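Local coordinates for metal-dependent hydrolase (Lactobacillus plantarum, PDB 2F6K), which probably acts as a metal-dependent decarboxylase of the amidohydrolase family, of the type that removes CO2 from aminocarboxymuconate semialdehyde, at residues Ser2-Thr8 / Asp48-Leu54; Pro258-Tyr263 / Ala295-Ala301. The contacts are given in a common frame with arbitrary orientation. Numbering follows the deposited sequence.

Contact 1 (Ser2-Thr8 / Asp48-Leu54); sequences SKIDFHT and DISYSIL. With MN (manganese (II) ion), chain C.
The apolar centre of this pairing is Ile53 (chi1 m, chi2 p), whose side chain meets two residues of segment 2-8. Its CG1 lies 4.1 Å from the centroid of the Phe6 ring in a CH-pi contact, while its CD1 meets Ile4 CG2 at 3.6 Å. Phe6 starts out away, but its chi1 near -118° brings the ring over Ile53. Ile4 CG2 also touches the Tyr51 ring edge, 4.2 Å from CD2.

The axes of the short parallel strands 3-5 and 49-54 approach to 4.6 Å, their directions 13° apart. Ile4 pairs with Tyr51 on one face, Lys3 with Ile49 and Asp5 with Ser52 on the other; the one-residue shift is a beta bulge at Ser50 (phi/psi -94/-19). Hydrogen bonds run Lys3 N to Asp48 O (2.8 Å), Ser50 N to Lys3 O (2.9 Å), Asp5 N to Tyr51 O (2.7 Å) and Ile53 N to Asp5 O (2.8 Å), with a weak one from Tyr51 N to Lys3 O (3.4 Å).

Buried on the Ser52 face, Asp5 OD1 accepts from His7 N (3.1 Å), an Asx turn, and OD2 bonds Ser265 and a water shared with Thr8 OG1 and Ser52 OG. The corner at Phe6-His7 delivers His7 NE2 to manganese at 2.1 Å, within the amidohydrolase His-X-His signature with His9; His154 and Asp266 also bind.

At the exposed edge, one water accepts from Ser2 N (3.0 Å) and donates to Asp48 OD1 (3.2 Å); Lys3 NZ bonds Asn47 O.

Helix 37-46 packs on Ile49 and Ser52, helix 290-306 on Ile4 and Tyr51; strand 91-95 continues the sheet.

Contact 2 (Pro258-Tyr263 / Ala295-Ala301); sequences PEHLLY and AIFYDNA
In this TIM-barrel amidohydrolase the eighth strand, 261-262, rests against the C-terminal helix, and the junction illustrates how the turn and backbone around a strand and a helix can satisfy each other's polar groups. Asn300 (chi1 m, chi2 -18°), its CA-to-CB bond directed toward the strand segment, does most of the work. Its ND2 donates twice, to Pro258 O at 2.9 Å and to Leu261 O at 2.8 Å, so that one amide bridges the turn leading into the strand; its OD1 is taken up by Arg303 one turn further along the helix. Leu261 O also receives a nearly linear CA-H...O contact from Ile296 CA at 3.5 Å. In the turn itself, Glu259 OE1 pairs with Gln257 and His260 ND1 with Val236 O.

Segment 295-301 of helix 290-306 contains a pi-type turn at 295-299, in which Asn300 N bonds Ala295 O at 2.9 Å and stays beyond bonding distance of Ile296 O. That carbonyl instead lies beside the strand end, accepting a weak, bent hydrogen bond from Tyr263 N (2.9 Å, 120°).

Apolar contacts fill the remaining space. Leu261 CB meets Ile296 CG1 at 3.9 Å; Leu262 (m, t) starts away from the helix, yet its CD2 comes within 4.0 Å of Ala301 CB. Leu282 of helix 272-284 touches both Tyr263 and Phe297. The rings of these two residues, set by chi1 t and m, make an edge-to-face pair with planes at 60° and centroids 5.2 Å apart, Phe297 CE2 approaching Tyr263 CD1 to 3.6 Å over the tyrosine face.

In the fold
From the N terminus, the chain enters the barrel with its first strand, passes through helices 13-22 and 37-46, and returns as the second; contact 1 closes this loop. Five further parallel strands follow before the eighth, after which helix 272-284 intervenes and contact 2 closes a second loop onto the last helix. The two loops neither nest nor cross, but they meet in space: the centres of contacts 1 and 2 are about 11 Å apart. Ile4 N lies 2.9 Å from Phe297 O and Phe6 N 3.0 Å from Tyr263 O, both probable hydrogen bonds. Strand one is thus tied to strand eight and the terminal helix, joining the two ends of the barrel sequence.

Contact 1 (Ser2-Thr8 / Asp48-Leu54)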
loop_
_atom_site.group_PDB
_atom_site.type_symbol
_atom_site.label_atom_id
_atom_site.label_comp_id
_atom_site.label_asym_id
_atom_site.label_seq_id
_atom_site.Cartn_x
_atom_site.Cartn_y
_atom_site.Cartn_z
ATOM N N SER A 2 24.082 -9.527 39.240
ATOM C CA SER A 2 23.142 -10.198 38.298
ATOM C C SER A 2 22.338 -9.176 37.529
ATOM O O SER A 2 22.191 -8.037 37.969
ATOM C CB SER A 2 22.179 -11.101 39.056
ATOM O OG SER A 2 22.858 -12.249 39.510
ATOM N N LYS A 3 21.803 -9.599 36.387
ATOM C CA LYS A 3 21.005 -8.721 35.544
ATOM C C LYS A 3 19.543 -9.145 35.513
ATOM O O LYS A 3 19.200 -10.293 35.821
ATOM C CB LYS A 3 21.542 -8.754 34.116
ATOM C CG LYS A 3 23.044 -8.816 34.030
ATOM C CD LYS A 3 23.514 -9.136 32.616
ATOM C CE LYS A 3 25.023 -9.327 32.572
ATOM N NZ LYS A 3 25.431 -9.984 31.321
ATOM N N ILE A 4 18.687 -8.199 35.137
ATOM C CA ILE A 4 17.259 -8.449 34.976
ATOM C C ILE A 4 17.003 -8.176 33.490
ATOM O O ILE A 4 17.322 -7.098 32.993
ATOM C CB ILE A 4 16.394 -7.501 35.842
ATOM C CG1 ILE A 4 16.586 -7.830 37.325
ATOM C CG2 ILE A 4 14.925 -7.656 35.460
ATOM C CD1 ILE A 4 15.934 -6.844 38.267
ATOM N N ASP A 5 16.448 -9.161 32.790
ATOM C CA ASP A 5 16.183 -9.056 31.351
ATOM C C ASP A 5 14.754 -8.599 31.046
ATOM O O ASP A 5 13.806 -9.332 31.303
ATOM C CB ASP A 5 16.422 -10.426 30.709
ATOM C CG ASP A 5 16.637 -10.344 29.214
ATOM O OD1 ASP A 5 16.180 -9.353 28.590
ATOM O OD2 ASP A 5 17.262 -11.286 28.671
ATOM N N PHE A 6 14.588 -7.408 30.481
ATOM C CA PHE A 6 13.239 -6.928 30.193
ATOM C C PHE A 6 12.778 -7.094 28.749
ATOM O O PHE A 6 11.717 -6.590 28.364
ATOM C CB PHE A 6 13.095 -5.461 30.593
ATOM C CG PHE A 6 12.066 -5.229 31.655
ATOM C CD1 PHE A 6 12.447 -4.890 32.950
ATOM C CD2 PHE A 6 10.710 -5.366 31.369
ATOM C CE1 PHE A 6 11.493 -4.690 33.950
ATOM C CE2 PHE A 6 9.744 -5.170 32.362
ATOM C CZ PHE A 6 10.138 -4.831 33.655
ATOM N N HIS A 7 13.576 -7.787 27.946
ATOM C CA HIS A 7 13.232 -8.027 26.549
ATOM C C HIS A 7 13.780 -9.391 26.180
ATOM O O HIS A 7 14.887 -9.518 25.667
ATOM C CB HIS A 7 13.827 -6.941 25.645
ATOM C CG HIS A 7 13.363 -7.011 24.219
ATOM N ND1 HIS A 7 13.130 -5.885 23.460
ATOM C CD2 HIS A 7 13.127 -8.068 23.403
ATOM C CE1 HIS A 7 12.771 -6.243 22.239
ATOM N NE2 HIS A 7 12.763 -7.563 22.178
ATOM N N THR A 8 12.991 -10.416 26.467
ATOM C CA THR A 8 13.370 -11.788 26.187
ATOM C C THR A 8 12.059 -12.497 25.822
ATOM O O THR A 8 10.997 -12.149 26.351
ATOM C CB THR A 8 14.081 -12.399 27.427
ATOM O OG1 THR A 8 14.296 -13.795 27.217
ATOM C CG2 THR A 8 13.265 -12.165 28.694
ATOM N N ASP A 48 24.818 -14.485 33.772
ATOM C CA ASP A 48 24.563 -13.775 35.017
ATOM C C ASP A 48 23.244 -12.988 35.023
ATOM O O ASP A 48 23.188 -11.813 35.411
ATOM C CB ASP A 48 25.746 -12.852 35.332
ATOM C CG ASP A 48 25.753 -12.374 36.781
ATOM O OD1 ASP A 48 25.397 -13.176 37.674
ATOM O OD2 ASP A 48 26.124 -11.201 37.028
ATOM N N ILE A 49 22.182 -13.651 34.586
ATOM C CA ILE A 49 20.859 -13.052 34.572
ATOM C C ILE A 49 20.065 -13.769 35.650
ATOM O O ILE A 49 19.889 -14.985 35.593
ATOM C CB ILE A 49 20.175 -13.243 33.215
ATOM C CG1 ILE A 49 20.986 -12.526 32.135
ATOM C CG2 ILE A 49 18.752 -12.693 33.268
ATOM C CD1 ILE A 49 20.429 -12.692 30.734
ATOM N N SER A 50 19.596 -13.022 36.643
ATOM C CA SER A 50 18.848 -13.636 37.732
ATOM C C SER A 50 17.353 -13.604 37.499
ATOM O O SER A 50 16.614 -14.360 38.118
ATOM C CB SER A 50 19.154 -12.940 39.063
ATOM O OG SER A 50 18.722 -11.586 39.040
ATOM N N TYR A 51 16.898 -12.738 36.601
ATOM C CA TYR A 51 15.464 -12.646 36.361
ATOM C C TYR A 51 15.137 -12.156 34.956
ATOM O O TYR A 51 15.723 -11.178 34.477
ATOM C CB TYR A 51 14.844 -11.700 37.397
ATOM C CG TYR A 51 13.341 -11.794 37.513
ATOM C CD1 TYR A 51 12.743 -12.909 38.097
ATOM C CD2 TYR A 51 12.518 -10.757 37.066
ATOM C CE1 TYR A 51 11.366 -12.994 38.241
ATOM C CE2 TYR A 51 11.132 -10.829 37.205
ATOM C CZ TYR A 51 10.565 -11.951 37.796
ATOM O OH TYR A 51 9.199 -12.038 37.952
ATOM N N SER A 52 14.189 -12.830 34.310
ATOM C CA SER A 52 13.760 -12.468 32.959
ATOM C C SER A 52 12.255 -12.202 32.903
ATOM O O SER A 52 11.459 -12.997 33.421
ATOM C CB SER A 52 14.076 -13.601 31.966
ATOM O OG SER A 52 15.464 -13.859 31.845
ATOM N N ILE A 53 11.855 -11.095 32.283
ATOM C CA ILE A 53 10.433 -10.818 32.145
ATOM C C ILE A 53 10.041 -11.245 30.737
ATOM O O ILE A 53 10.229 -10.499 29.783
ATOM C CB ILE A 53 10.088 -9.328 32.325
ATOM C CG1 ILE A 53 10.365 -8.892 33.765
ATOM C CG2 ILE A 53 8.602 -9.102 32.007
ATOM C CD1 ILE A 53 11.820 -8.807 34.117
ATOM N N LEU A 54 9.493 -12.448 30.613
ATOM C CA LEU A 54 9.101 -12.984 29.318
ATOM C C LEU A 54 7.936 -12.264 28.639
ATOM O O LEU A 54 7.029 -11.741 29.296
ATOM C CB LEU A 54 8.767 -14.468 29.465
ATOM C CG LEU A 54 9.922 -15.358 29.933
ATOM C CD1 LEU A 54 9.379 -16.710 30.334
ATOM C CD2 LEU A 54 10.970 -15.503 28.824
HETATM MN MN MN C . 12.051 -8.720 20.535
HETATM O O HOH W 1 25.897 -11.602 40.403
HETATM O O HOH W 2 16.272 -14.104 29.040
HETATM O O HOH W 3 12.975 -7.628 19.018
HETATM O O HOH W 4 11.717 -10.348 18.938
#

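Contact 2 (Pro258-Tyr263 / Ala295-Ala301)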
loop_
_atom_site.group_PDB
_atom_site.type_symbol
_atom_site.label_atom_id
_atom_site.label_comp_id
_atom_site.label_asym_id
_atom_site.label_seq_id
_atom_site.Cartn_x
_atom_site.Cartn_y
_atom_site.Cartn_z
ATOM N N PRO A 258 18.204 8.613 33.334
ATOM C CA PRO A 258 19.147 7.559 33.719
ATOM C C PRO A 258 18.515 6.337 34.363
ATOM O O PRO A 258 18.943 5.214 34.112
ATOM C CB PRO A 258 20.089 8.280 34.676
ATOM C CG PRO A 258 20.169 9.640 34.063
ATOM C CD PRO A 258 18.705 9.934 33.749
ATOM N N GLU A 259 17.496 6.556 35.187
ATOM C CA GLU A 259 16.820 5.469 35.888
ATOM C C GLU A 259 15.790 4.729 35.026
ATOM O O GLU A 259 15.224 3.719 35.458
ATOM C CB GLU A 259 16.122 6.008 37.142
ATOM C CG GLU A 259 16.938 6.983 38.001
ATOM C CD GLU A 259 17.244 8.303 37.287
ATOM O OE1 GLU A 259 16.441 8.722 36.416
ATOM O OE2 GLU A 259 18.282 8.928 37.613
ATOM N N HIS A 260 15.547 5.217 33.811
ATOM C CA HIS A 260 14.560 4.580 32.939
ATOM C C HIS A 260 15.143 3.715 31.824
ATOM O O HIS A 260 14.446 3.391 30.859
ATOM C CB HIS A 260 13.627 5.636 32.327
ATOM C CG HIS A 260 12.674 6.247 33.309
ATOM N ND1 HIS A 260 11.679 7.127 32.933
ATOM C CD2 HIS A 260 12.562 6.106 34.652
ATOM C CE1 HIS A 260 10.996 7.500 34.001
ATOM N NE2 HIS A 260 11.513 6.895 35.057
ATOM N N LEU A 261 16.409 3.335 31.955
ATOM C CA LEU A 261 17.057 2.502 30.950
ATOM C C LEU A 261 17.100 1.062 31.438
ATOM O O LEU A 261 17.645 0.772 32.500
ATOM C CB LEU A 261 18.467 3.024 30.673
ATOM C CG LEU A 261 18.498 4.463 30.143
ATOM C CD1 LEU A 261 19.933 4.960 30.131
ATOM C CD2 LEU A 261 17.874 4.524 28.751
ATOM N N LEU A 262 16.523 0.155 30.658
ATOM C CA LEU A 262 16.463 -1.246 31.045
ATOM C C LEU A 262 17.221 -2.169 30.105
ATOM O O LEU A 262 17.195 -1.990 28.892
ATOM C CB LEU A 262 15.003 -1.681 31.102
ATOM C CG LEU A 262 14.092 -0.818 31.976
ATOM C CD1 LEU A 262 12.638 -1.161 31.682
ATOM C CD2 LEU A 262 14.418 -1.054 33.444
ATOM N N TYR A 263 17.887 -3.167 30.670
ATOM C CA TYR A 263 18.628 -4.132 29.877
ATOM C C TYR A 263 17.667 -5.066 29.151
ATOM O O TYR A 263 16.576 -5.348 29.653
ATOM C CB TYR A 263 19.533 -4.979 30.771
ATOM C CG TYR A 263 20.133 -6.156 30.040
ATOM C CD1 TYR A 263 21.031 -5.965 28.990
ATOM C CD2 TYR A 263 19.787 -7.457 30.377
ATOM C CE1 TYR A 263 21.566 -7.048 28.294
ATOM C CE2 TYR A 263 20.317 -8.540 29.690
ATOM C CZ TYR A 263 21.204 -8.329 28.654
ATOM O OH TYR A 263 21.744 -9.402 27.990
ATOM N N ALA A 295 22.887 0.374 36.739
ATOM C CA ALA A 295 21.498 0.829 36.633
ATOM C C ALA A 295 20.768 0.123 35.499
ATOM O O ALA A 295 19.656 -0.381 35.675
ATOM C CB ALA A 295 21.457 2.337 36.404
ATOM N N ILE A 296 21.416 0.092 34.342
ATOM C CA ILE A 296 20.863 -0.528 33.152
ATOM C C ILE A 296 20.665 -2.029 33.313
ATOM O O ILE A 296 19.645 -2.572 32.904
ATOM C CB ILE A 296 21.775 -0.264 31.939
ATOM C CG1 ILE A 296 21.764 1.228 31.609
ATOM C CG2 ILE A 296 21.311 -1.086 30.743
ATOM C CD1 ILE A 296 22.642 1.600 30.448
ATOM N N PHE A 297 21.637 -2.690 33.923
ATOM C CA PHE A 297 21.571 -4.132 34.124
ATOM C C PHE A 297 20.654 -4.612 35.244
ATOM O O PHE A 297 20.084 -5.703 35.153
ATOM C CB PHE A 297 22.972 -4.680 34.405
ATOM C CG PHE A 297 23.784 -4.941 33.177
ATOM C CD1 PHE A 297 25.120 -4.544 33.119
ATOM C CD2 PHE A 297 23.229 -5.610 32.089
ATOM C CE1 PHE A 297 25.894 -4.804 31.997
ATOM C CE2 PHE A 297 23.993 -5.878 30.955
ATOM C CZ PHE A 297 25.330 -5.473 30.909
ATOM N N TYR A 298 20.507 -3.817 36.300
ATOM C CA TYR A 298 19.706 -4.272 37.431
ATOM C C TYR A 298 18.860 -3.231 38.178
ATOM O O TYR A 298 17.635 -3.346 38.239
ATOM C CB TYR A 298 20.641 -4.980 38.427
ATOM C CG TYR A 298 19.940 -5.692 39.553
ATOM C CD1 TYR A 298 19.450 -6.978 39.383
ATOM C CD2 TYR A 298 19.741 -5.068 40.787
ATOM C CE1 TYR A 298 18.777 -7.628 40.410
ATOM C CE2 TYR A 298 19.068 -5.711 41.818
ATOM C CZ TYR A 298 18.589 -6.988 41.623
ATOM O OH TYR A 298 17.914 -7.634 42.634
ATOM N N ASP A 299 19.507 -2.223 38.746
ATOM C CA ASP A 299 18.791 -1.214 39.525
ATOM C C ASP A 299 17.501 -0.657 38.918
ATOM O O ASP A 299 16.457 -0.674 39.566
ATOM C CB ASP A 299 19.734 -0.064 39.900
ATOM C CG ASP A 299 20.930 -0.531 40.738
ATOM O OD1 ASP A 299 20.827 -1.581 41.412
ATOM O OD2 ASP A 299 21.972 0.160 40.733
ATOM N N ASN A 300 17.557 -0.165 37.687
ATOM C CA ASN A 300 16.362 0.391 37.072
ATOM C C ASN A 300 15.207 -0.604 37.000
ATOM O O ASN A 300 14.081 -0.272 37.378
ATOM C CB ASN A 300 16.692 0.951 35.691
ATOM C CG ASN A 300 17.655 2.118 35.769
ATOM O OD1 ASN A 300 17.815 2.717 36.831
ATOM N ND2 ASN A 300 18.292 2.454 34.652
ATOM N N ALA A 301 15.479 -1.819 36.531
ATOM C CA ALA A 301 14.440 -2.839 36.445
ATOM C C ALA A 301 13.882 -3.108 37.841
ATOM O O ALA A 301 12.672 -3.040 38.074
ATOM C CB ALA A 301 15.013 -4.123 35.864
#